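Local coordinates for transposon Tn7 transposition protein tnsA (Escherichia coli, PDB 1T0F) that forms the Tn7 transposase together with TnsB, acting as the metal-dependent endonuclease that cuts the 5' DNA strands at the transposon ends, at residues 47-52 and 56-61; 18-23 and 33-38; 90-95 and 157-162. All coordinates share one frame; numbering follows the deposited sequence.

Contact 1: residues 47-52 and 56-61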
loop_
_atom_site.group_PDB
_atom_site.type_symbol
_atom_site.label_atom_id
_atom_site.label_comp_id
_atom_site.label_asym_id
_atom_site.label_seq_id
_atom_site.Cartn_x
_atom_site.Cartn_y
_atom_site.Cartn_z
ATOM N N SER A 47 -10.857 4.904 0.177
ATOM C CA SER A 47 -9.538 5.454 -0.107
ATOM C C SER A 47 -8.946 6.109 1.134
ATOM O O SER A 47 -9.657 6.429 2.088
ATOM C CB SER A 47 -9.621 6.486 -1.228
ATOM O OG SER A 47 -10.341 7.622 -0.794
ATOM N N HIS A 48 -7.635 6.307 1.105
ATOM C CA HIS A 48 -6.919 6.911 2.216
ATOM C C HIS A 48 -5.797 7.787 1.681
ATOM O O HIS A 48 -5.116 7.433 0.715
ATOM C CB HIS A 48 -6.286 5.828 3.102
ATOM C CG HIS A 48 -7.262 4.837 3.653
ATOM N ND1 HIS A 48 -8.036 5.091 4.764
ATOM C CD2 HIS A 48 -7.582 3.583 3.248
ATOM C CE1 HIS A 48 -8.791 4.036 5.022
ATOM N NE2 HIS A 48 -8.534 3.108 4.117
ATOM N N ARG A 49 -5.615 8.933 2.322
ATOM C CA ARG A 49 -4.549 9.858 1.984
ATOM C C ARG A 49 -3.725 9.858 3.259
ATOM O O ARG A 49 -4.225 10.204 4.331
ATOM C CB ARG A 49 -5.120 11.246 1.698
ATOM C CG ARG A 49 -5.796 11.339 0.339
ATOM C CD ARG A 49 -4.766 11.549 -0.748
ATOM N NE ARG A 49 -4.713 12.948 -1.169
ATOM C CZ ARG A 49 -3.607 13.580 -1.556
ATOM N NH1 ARG A 49 -2.444 12.942 -1.572
ATOM N NH2 ARG A 49 -3.669 14.847 -1.943
ATOM N N ILE A 50 -2.469 9.446 3.160
ATOM C CA ILE A 50 -1.651 9.378 4.354
ATOM C C ILE A 50 -0.237 9.905 4.173
ATOM O O ILE A 50 0.428 9.643 3.172
ATOM C CB ILE A 50 -1.618 7.924 4.897
ATOM C CG1 ILE A 50 -0.876 7.871 6.236
ATOM C CG2 ILE A 50 -0.960 7.007 3.890
ATOM C CD1 ILE A 50 -1.152 6.603 7.020
ATOM N N TYR A 51 0.207 10.660 5.168
ATOM C CA TYR A 51 1.540 11.245 5.152
ATOM C C TYR A 51 2.588 10.184 5.474
ATOM O O TYR A 51 2.354 9.296 6.302
ATOM C CB TYR A 51 1.611 12.378 6.176
ATOM C CG TYR A 51 2.955 13.056 6.237
ATOM C CD1 TYR A 51 3.360 13.929 5.231
ATOM C CD2 TYR A 51 3.833 12.810 7.294
ATOM C CE1 TYR A 51 4.610 14.549 5.275
ATOM C CE2 TYR A 51 5.085 13.423 7.346
ATOM C CZ TYR A 51 5.463 14.291 6.332
ATOM O OH TYR A 51 6.695 14.905 6.379
ATOM N N SER A 52 3.738 10.277 4.813
ATOM C CA SER A 52 4.842 9.337 5.023
ATOM C C SER A 52 6.082 10.069 5.515
ATOM O O SER A 52 6.462 11.085 4.937
ATOM C CB SER A 52 5.197 8.631 3.716
ATOM O OG SER A 52 6.532 8.133 3.751
ATOM N N GLY A 56 8.050 12.000 2.709
ATOM C CA GLY A 56 7.665 13.383 2.924
ATOM C C GLY A 56 6.413 13.736 2.131
ATOM O O GLY A 56 5.978 14.888 2.139
ATOM N N ARG A 57 5.834 12.743 1.449
ATOM C CA ARG A 57 4.628 12.932 0.633
ATOM C C ARG A 57 3.363 12.428 1.300
ATOM O O ARG A 57 3.410 11.658 2.266
ATOM C CB ARG A 57 4.716 12.156 -0.690
ATOM C CG ARG A 57 5.784 12.568 -1.678
ATOM C CD ARG A 57 5.522 11.930 -3.063
ATOM N NE ARG A 57 5.694 10.473 -3.092
ATOM C CZ ARG A 57 4.701 9.584 -3.114
ATOM N NH1 ARG A 57 3.434 9.980 -3.109
ATOM N NH2 ARG A 57 4.979 8.286 -3.143
ATOM N N VAL A 58 2.226 12.861 0.756
ATOM C CA VAL A 58 0.930 12.380 1.212
ATOM C C VAL A 58 0.627 11.338 0.132
ATOM O O VAL A 58 0.468 11.681 -1.047
ATOM C CB VAL A 58 -0.164 13.470 1.186
ATOM C CG1 VAL A 58 -1.541 12.820 1.341
ATOM C CG2 VAL A 58 0.064 14.464 2.321
ATOM N N HIS A 59 0.575 10.069 0.525
ATOM C CA HIS A 59 0.334 8.992 -0.423
ATOM C C HIS A 59 -1.138 8.746 -0.705
ATOM O O HIS A 59 -2.002 9.083 0.101
ATOM C CB HIS A 59 0.968 7.696 0.085
ATOM C CG HIS A 59 2.459 7.756 0.191
ATOM N ND1 HIS A 59 3.296 7.042 -0.639
ATOM C CD2 HIS A 59 3.264 8.466 1.017
ATOM C CE1 HIS A 59 4.553 7.307 -0.327
ATOM N NE2 HIS A 59 4.560 8.169 0.675
ATOM N N HIS A 60 -1.393 8.134 -1.857
ATOM C CA HIS A 60 -2.742 7.799 -2.307
ATOM C C HIS A 60 -2.943 6.301 -2.300
ATOM O O HIS A 60 -2.377 5.595 -3.131
ATOM C CB HIS A 60 -2.958 8.305 -3.729
ATOM C CG HIS A 60 -3.105 9.788 -3.821
ATOM N ND1 HIS A 60 -4.331 10.406 -3.928
ATOM C CD2 HIS A 60 -2.183 10.778 -3.795
ATOM C CE1 HIS A 60 -4.159 11.715 -3.967
ATOM N NE2 HIS A 60 -2.865 11.967 -3.887
ATOM N N LEU A 61 -3.762 5.825 -1.371
ATOM C CA LEU A 61 -4.044 4.403 -1.248
ATOM C C LEU A 61 -5.521 4.214 -1.593
ATOM O O LEU A 61 -6.382 4.943 -1.093
ATOM C CB LEU A 61 -3.734 3.945 0.181
ATOM C CG LEU A 61 -2.327 4.390 0.619
ATOM C CD1 LEU A 61 -2.098 4.029 2.084
ATOM C CD2 LEU A 61 -1.283 3.751 -0.268
HETATM O O HOH W 1 7.063 16.519 3.847
#
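Arg49 and His60 pair on one face of this antiparallel hairpin. The Arg49 chain, bent at chi2 and chi3, places CD over the His60 ring, while the guanidinium, its plane only 20° from that of the ring, is displaced past the rim on the NE2 and CE1 side. The sound part of this pairing is the CH-pi contact of CD, 3.5 Å from the centroid of the His60 ring; the guanidinium end stands too near the ring for its exact position to be trusted, and no hydrogen bond is formed there. Val58 CG1 lies on the other side of that group, and His60 ND1 is probably hydrogen-bonded to the backbone N of Val38.

Tyr51 shares this face. With chi1 at 180°, its ring is carried along the strand toward the turn, CE1 reaching 3.4 Å from Gly56 O. A water at the ring edge joins Tyr51 OH (3.0 Å) to Gly56 O (2.6 Å), donating to the carbonyl.

The other face is buried. Ile50 CG2 meets Leu61 CD1 at 3.7 Å, and both side chains pack on Phe70 of helix 64-75. Beyond the strand end, Ser52 CB sits 3.1 Å from His59 NE2, an atom hydrogen-bonded to Thr55 OG1, while Ser52 OG bonds to Glu74 and His59 ND1 to Glu84.

Paired backbone bonds join His48 with Leu61 and Ile50 with His59. The whole is a two-stranded beta hairpin, mixed in character on the Arg49 face, with Ile50 and Leu61 of the buried face lying on the helix that bears the catalytic Glu66.

Contact 2: residues 18-23 and 33-38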
loop_
_atom_site.group_PDB
_atom_site.type_symbol
_atom_site.label_atom_id
_atom_site.label_comp_id
_atom_site.label_asym_id
_atom_site.label_seq_id
_atom_site.Cartn_x
_atom_site.Cartn_y
_atom_site.Cartn_z
ATOM N N ARG A 18 -2.803 13.163 -21.076
ATOM C CA ARG A 18 -2.710 14.289 -20.160
ATOM C C ARG A 18 -1.956 13.921 -18.888
ATOM O O ARG A 18 -1.135 14.698 -18.396
ATOM C CB ARG A 18 -4.121 14.790 -19.829
ATOM C CG ARG A 18 -4.221 15.750 -18.654
ATOM C CD ARG A 18 -4.515 14.996 -17.362
ATOM N NE ARG A 18 -4.904 15.891 -16.273
ATOM C CZ ARG A 18 -5.322 15.478 -15.080
ATOM N NH1 ARG A 18 -5.408 14.182 -14.814
ATOM N NH2 ARG A 18 -5.662 16.363 -14.151
ATOM N N ARG A 19 -2.230 12.735 -18.356
ATOM C CA ARG A 19 -1.560 12.287 -17.143
ATOM C C ARG A 19 -0.086 12.026 -17.413
ATOM O O ARG A 19 0.761 12.271 -16.558
ATOM C CB ARG A 19 -2.253 11.039 -16.591
ATOM C CG ARG A 19 -3.613 11.358 -15.999
ATOM C CD ARG A 19 -4.269 10.167 -15.325
ATOM N NE ARG A 19 -5.332 10.599 -14.419
ATOM C CZ ARG A 19 -6.392 11.315 -14.789
ATOM N NH1 ARG A 19 -6.547 11.685 -16.056
ATOM N NH2 ARG A 19 -7.300 11.670 -13.888
ATOM N N ILE A 20 0.224 11.542 -18.610
ATOM C CA ILE A 20 1.610 11.288 -18.967
ATOM C C ILE A 20 2.350 12.625 -19.043
ATOM O O ILE A 20 3.512 12.723 -18.650
ATOM C CB ILE A 20 1.712 10.558 -20.323
ATOM C CG1 ILE A 20 1.071 9.171 -20.211
ATOM C CG2 ILE A 20 3.169 10.435 -20.742
ATOM C CD1 ILE A 20 1.098 8.360 -21.495
ATOM N N LYS A 21 1.667 13.656 -19.541
ATOM C CA LYS A 21 2.267 14.984 -19.653
ATOM C C LYS A 21 2.616 15.562 -18.292
ATOM O O LYS A 21 3.696 16.118 -18.116
ATOM C CB LYS A 21 1.329 15.959 -20.370
ATOM C CG LYS A 21 1.298 15.820 -21.881
ATOM C CD LYS A 21 1.269 17.195 -22.553
ATOM C CE LYS A 21 0.095 18.046 -22.081
ATOM N NZ LYS A 21 0.146 19.429 -22.644
ATOM N N GLU A 22 1.699 15.447 -17.334
ATOM C CA GLU A 22 1.956 15.967 -15.997
ATOM C C GLU A 22 2.978 15.095 -15.278
ATOM O O GLU A 22 3.220 15.250 -14.081
ATOM C CB GLU A 22 0.656 16.065 -15.189
ATOM C CG GLU A 22 -0.220 14.828 -15.216
ATOM C CD GLU A 22 -1.550 15.042 -14.508
ATOM O OE1 GLU A 22 -2.402 14.129 -14.551
ATOM O OE2 GLU A 22 -1.747 16.122 -13.907
ATOM N N GLY A 23 3.577 14.180 -16.032
ATOM C CA GLY A 23 4.597 13.302 -15.491
ATOM C C GLY A 23 4.204 12.348 -14.379
ATOM O O GLY A 23 5.002 12.102 -13.472
ATOM N N ILE A 33 4.911 11.257 -8.349
ATOM C CA ILE A 33 3.478 11.510 -8.450
ATOM C C ILE A 33 2.869 10.175 -8.891
ATOM O O ILE A 33 3.246 9.638 -9.920
ATOM C CB ILE A 33 3.153 12.587 -9.511
ATOM C CG1 ILE A 33 3.823 13.911 -9.136
ATOM C CG2 ILE A 33 1.650 12.790 -9.590
ATOM C CD1 ILE A 33 3.499 15.055 -10.090
ATOM N N PRO A 34 1.933 9.617 -8.107
ATOM C CA PRO A 34 1.319 8.333 -8.478
ATOM C C PRO A 34 0.454 8.417 -9.735
ATOM O O PRO A 34 -0.120 9.462 -10.034
ATOM C CB PRO A 34 0.502 7.978 -7.241
ATOM C CG PRO A 34 0.068 9.326 -6.745
ATOM C CD PRO A 34 1.331 10.155 -6.876
ATOM N N TRP A 35 0.363 7.312 -10.467
ATOM C CA TRP A 35 -0.447 7.282 -11.682
ATOM C C TRP A 35 -1.924 7.424 -11.313
ATOM O O TRP A 35 -2.658 8.179 -11.949
ATOM C CB TRP A 35 -0.205 5.980 -12.451
ATOM C CG TRP A 35 -1.077 5.838 -13.670
ATOM C CD1 TRP A 35 -2.153 5.007 -13.819
ATOM C CD2 TRP A 35 -0.958 6.566 -14.899
ATOM N NE1 TRP A 35 -2.713 5.171 -15.069
ATOM C CE2 TRP A 35 -2.000 6.123 -15.750
ATOM C CE3 TRP A 35 -0.076 7.551 -15.364
ATOM C CZ2 TRP A 35 -2.181 6.634 -17.042
ATOM C CZ3 TRP A 35 -0.258 8.058 -16.656
ATOM C CH2 TRP A 35 -1.303 7.596 -17.475
ATOM N N LEU A 36 -2.351 6.709 -10.276
ATOM C CA LEU A 36 -3.734 6.768 -9.808
ATOM C C LEU A 36 -3.810 7.552 -8.503
ATOM O O LEU A 36 -2.886 7.507 -7.692
ATOM C CB LEU A 36 -4.278 5.360 -9.554
ATOM C CG LEU A 36 -4.229 4.320 -10.676
ATOM C CD1 LEU A 36 -4.728 2.982 -10.131
ATOM C CD2 LEU A 36 -5.079 4.779 -11.860
ATOM N N THR A 37 -4.920 8.256 -8.299
ATOM C CA THR A 37 -5.138 9.031 -7.086
ATOM C C THR A 37 -6.399 8.499 -6.415
ATOM O O THR A 37 -7.111 7.679 -6.995
ATOM C CB THR A 37 -5.340 10.526 -7.405
ATOM O OG1 THR A 37 -6.605 10.708 -8.057
ATOM C CG2 THR A 37 -4.238 11.020 -8.316
ATOM N N VAL A 38 -6.680 8.955 -5.198
ATOM C CA VAL A 38 -7.869 8.502 -4.483
ATOM C C VAL A 38 -9.147 8.823 -5.269
ATOM O O VAL A 38 -10.222 8.297 -4.971
ATOM C CB VAL A 38 -7.969 9.143 -3.080
ATOM C CG1 VAL A 38 -6.786 8.700 -2.220
ATOM C CG2 VAL A 38 -8.017 10.663 -3.199
HETATM O O HOH W 2 -4.738 10.037 -11.943
#
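A water between Arg19 and Trp35 is gripped from both segments: it accepts from Arg19 NE at 2.6 Å and donates to Trp35 O at 2.8 Å. It lies in the plane of the Arg19 guanidinium, at its edge, and the bridge ties the polar end of the arginine to the backbone carbonyl of Trp35.

The aliphatic part of the same side chain does the packing. Arg19 CB rests 3.6 Å from Trp35 CZ3, and CD lies over a face of the indole. Ile20 comes in at the ring edge instead, with CG1 3.9 Å from Trp35 CH2. The indole can take both because a chi1 of 176° sets it trans to the main-chain nitrogen, swinging the six-membered ring out toward the helix.

The residues that follow finish helix 13-21 in a Schellman motif, with Gly23, at positive phi, as the C-prime residue and Arg24 N returning to Arg19 O. Past this turn, Ile33 CD1 packs 4.0 Å from Glu22 O.

The charged groups form a cluster at the helix end: Arg18 NH1 lies over the centre of the Arg19 guanidinium and 3.0 Å from Glu22 OE1, a contact of charges alone, while that carboxylate is also bridged by Arg24. With an alanine in place of Trp35, Arg19 CB and Ile20 CG1 would probably lose their shared aromatic surface, opening a gap between the helix end and Pro87 of strand 79-87. Phe11 makes a cation-pi contact with the Arg19 guanidinium.

Contact 3: residues 90-95 and 157-162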
loop_
_atom_site.group_PDB
_atom_site.type_symbol
_atom_site.label_atom_id
_atom_site.label_comp_id
_atom_site.label_asym_id
_atom_site.label_seq_id
_atom_site.Cartn_x
_atom_site.Cartn_y
_atom_site.Cartn_z
ATOM N N PRO A 90 3.128 1.230 -21.278
ATOM C CA PRO A 90 2.155 0.672 -22.223
ATOM C C PRO A 90 2.747 -0.128 -23.382
ATOM O O PRO A 90 2.244 -1.199 -23.722
ATOM C CB PRO A 90 1.390 1.909 -22.693
ATOM C CG PRO A 90 1.399 2.773 -21.485
ATOM C CD PRO A 90 2.837 2.649 -21.013
ATOM N N SER A 91 3.813 0.376 -23.993
ATOM C CA SER A 91 4.419 -0.344 -25.106
ATOM C C SER A 91 4.914 -1.716 -24.657
ATOM O O SER A 91 4.863 -2.681 -25.422
ATOM C CB SER A 91 5.564 0.470 -25.728
ATOM O OG SER A 91 6.590 0.756 -24.793
ATOM N N ASP A 92 5.386 -1.811 -23.414
ATOM C CA ASP A 92 5.855 -3.094 -22.897
ATOM C C ASP A 92 4.678 -4.015 -22.581
ATOM O O ASP A 92 4.688 -5.175 -22.968
ATOM C CB ASP A 92 6.701 -2.922 -21.623
ATOM C CG ASP A 92 8.118 -2.443 -21.911
ATOM O OD1 ASP A 92 8.715 -2.891 -22.915
ATOM O OD2 ASP A 92 8.643 -1.631 -21.119
ATOM N N THR A 93 3.663 -3.514 -21.880
ATOM C CA THR A 93 2.532 -4.382 -21.553
ATOM C C THR A 93 1.769 -4.783 -22.823
ATOM O O THR A 93 1.202 -5.870 -22.900
ATOM C CB THR A 93 1.573 -3.732 -20.525
ATOM O OG1 THR A 93 1.019 -2.523 -21.051
ATOM C CG2 THR A 93 2.332 -3.413 -19.226
ATOM N N ARG A 94 1.777 -3.906 -23.820
ATOM C CA ARG A 94 1.114 -4.200 -25.088
ATOM C C ARG A 94 1.760 -5.433 -25.718
ATOM O O ARG A 94 1.074 -6.369 -26.134
ATOM C CB ARG A 94 1.245 -3.000 -26.034
ATOM C CG ARG A 94 0.857 -3.284 -27.477
ATOM C CD ARG A 94 -0.646 -3.423 -27.637
ATOM N NE ARG A 94 -1.007 -3.916 -28.968
ATOM C CZ ARG A 94 -2.250 -4.178 -29.360
ATOM N NH1 ARG A 94 -3.267 -3.992 -28.527
ATOM N NH2 ARG A 94 -2.475 -4.636 -30.584
ATOM N N GLN A 95 3.088 -5.436 -25.774
ATOM C CA GLN A 95 3.831 -6.549 -26.359
ATOM C C GLN A 95 3.714 -7.821 -25.528
ATOM O O GLN A 95 3.644 -8.916 -26.076
ATOM C CB GLN A 95 5.309 -6.175 -26.518
ATOM C CG GLN A 95 6.142 -7.207 -27.275
ATOM C CD GLN A 95 5.638 -7.438 -28.696
ATOM O OE1 GLN A 95 5.511 -6.497 -29.482
ATOM N NE2 GLN A 95 5.349 -8.693 -29.030
ATOM N N GLN A 157 9.261 -9.456 -14.384
ATOM C CA GLN A 157 10.260 -10.493 -14.623
ATOM C C GLN A 157 11.216 -9.985 -15.697
ATOM O O GLN A 157 12.431 -10.188 -15.621
ATOM C CB GLN A 157 9.606 -11.791 -15.091
ATOM C CG GLN A 157 10.612 -12.789 -15.638
ATOM C CD GLN A 157 9.972 -14.073 -16.104
ATOM O OE1 GLN A 157 9.560 -14.903 -15.296
ATOM N NE2 GLN A 157 9.879 -14.243 -17.416
ATOM N N GLN A 158 10.648 -9.315 -16.693
ATOM C CA GLN A 158 11.410 -8.739 -17.799
ATOM C C GLN A 158 12.404 -7.703 -17.256
ATOM O O GLN A 158 13.540 -7.619 -17.720
ATOM C CB GLN A 158 10.437 -8.071 -18.770
ATOM C CG GLN A 158 10.967 -7.804 -20.161
ATOM C CD GLN A 158 9.874 -7.280 -21.080
ATOM O OE1 GLN A 158 9.577 -6.083 -21.094
ATOM N NE2 GLN A 158 9.253 -8.182 -21.835
ATOM N N LYS A 159 11.966 -6.926 -16.266
ATOM C CA LYS A 159 12.795 -5.887 -15.646
ATOM C C LYS A 159 13.758 -6.456 -14.596
ATOM O O LYS A 159 14.585 -5.727 -14.040
ATOM C CB LYS A 159 11.907 -4.836 -14.974
ATOM C CG LYS A 159 10.956 -4.096 -15.906
ATOM C CD LYS A 159 11.704 -3.198 -16.866
ATOM C CE LYS A 159 10.741 -2.365 -17.696
ATOM N NZ LYS A 159 9.815 -3.212 -18.502
ATOM N N GLN A 160 13.634 -7.750 -14.325
ATOM C CA GLN A 160 14.477 -8.432 -13.349
ATOM C C GLN A 160 14.303 -7.871 -11.932
ATOM O O GLN A 160 15.234 -7.852 -11.119
ATOM C CB GLN A 160 15.939 -8.365 -13.798
ATOM C CG GLN A 160 16.152 -9.001 -15.169
ATOM C CD GLN A 160 17.613 -9.088 -15.560
ATOM O OE1 GLN A 160 18.407 -9.755 -14.896
ATOM N NE2 GLN A 160 17.976 -8.414 -16.648
ATOM N N ILE A 161 13.085 -7.425 -11.645
ATOM C CA ILE A 161 12.748 -6.886 -10.336
ATOM C C ILE A 161 11.749 -7.833 -9.670
ATOM O O ILE A 161 10.709 -8.149 -10.245
ATOM C CB ILE A 161 12.117 -5.483 -10.460
ATOM C CG1 ILE A 161 13.175 -4.490 -10.971
ATOM C CG2 ILE A 161 11.546 -5.039 -9.115
ATOM C CD1 ILE A 161 12.637 -3.103 -11.235
ATOM N N PRO A 162 12.058 -8.300 -8.447
ATOM C CA PRO A 162 11.160 -9.215 -7.731
ATOM C C PRO A 162 9.760 -8.630 -7.589
ATOM O O PRO A 162 9.595 -7.455 -7.249
ATOM C CB PRO A 162 11.842 -9.388 -6.371
ATOM C CG PRO A 162 13.297 -9.174 -6.688
ATOM C CD PRO A 162 13.251 -7.992 -7.638
#
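Gln158 and Lys159 both reach out to Asp92, linking the end of helix 143-159 to the first turn of helix 90-100. The former is the helix of a beta-alpha-beta crossover between the parallel strands 129-134 and 163-166 in the PDDEXK-type nuclease domain; the latter follows strand 79-87 and runs into a region assigned by similarity as a helix-turn-helix DNA-binding motif.

Gln158 is the first residue of its segment to approach helix 90-100. Its chain is extended beyond CG and crosses that of Asp92 at a slant, bringing OE1 to 3.8 Å from Asp92 OD1. Two oxygens at this distance make no bond, and the amide and carboxylate planes are turned 75° apart. Asp92 itself starts out toward helix 143-159, and its chi1 of -77° sets CG beside its own backbone N and opposite the carbonyl carbon, so that OD1 faces the glutamine and OD2 the lysine.

Lys159 supplies the attraction. Its chain is bent at chi2 and chi4, which brings NZ round to 3.3 Å from Asp92 OD2 in a long salt bridge with hydrogen-bond character. The ammonium sits well above the carboxylate plane, 68° out of it, and Lys159 also makes a cation-pi contact with Tyr155, against which Asp92 packs. The carboxylate and the ring therefore probably share in balancing the lysine charge at this surface contact, which buries just 90 Å² in all.

Gln160, with positive phi, closes the helix in a Schellman motif, its N bonding to Gln157 O at 3.0 Å. Pro162 touches Phe127, and its carbonyl O, since proline has no N-H to offer, takes the backbone bond from Ala131 N on strand 129-134.

Overall arrangement
The three contacts follow one another along the chain, contact 2 closing before contact 1 opens and contact 3 coming last. Contacts 1 and 2, with centres 15 Å apart, touch directly: Ser47 and His48 pack on Val38, so the loop after helix 13-21 lies against the start of the hairpin that it leads into. Strand 79-87 of the mixed central sheet meets both, through Glu84 and Gln85. Contact 3 lies about 27 Å from contact 1 and 19 Å from contact 2, centre to centre, on the periphery. Contacts 1 and 2 thus pack beside the metal-bearing nuclease core, while contact 3 joins the ends of two outer helices, away from the annotated sites.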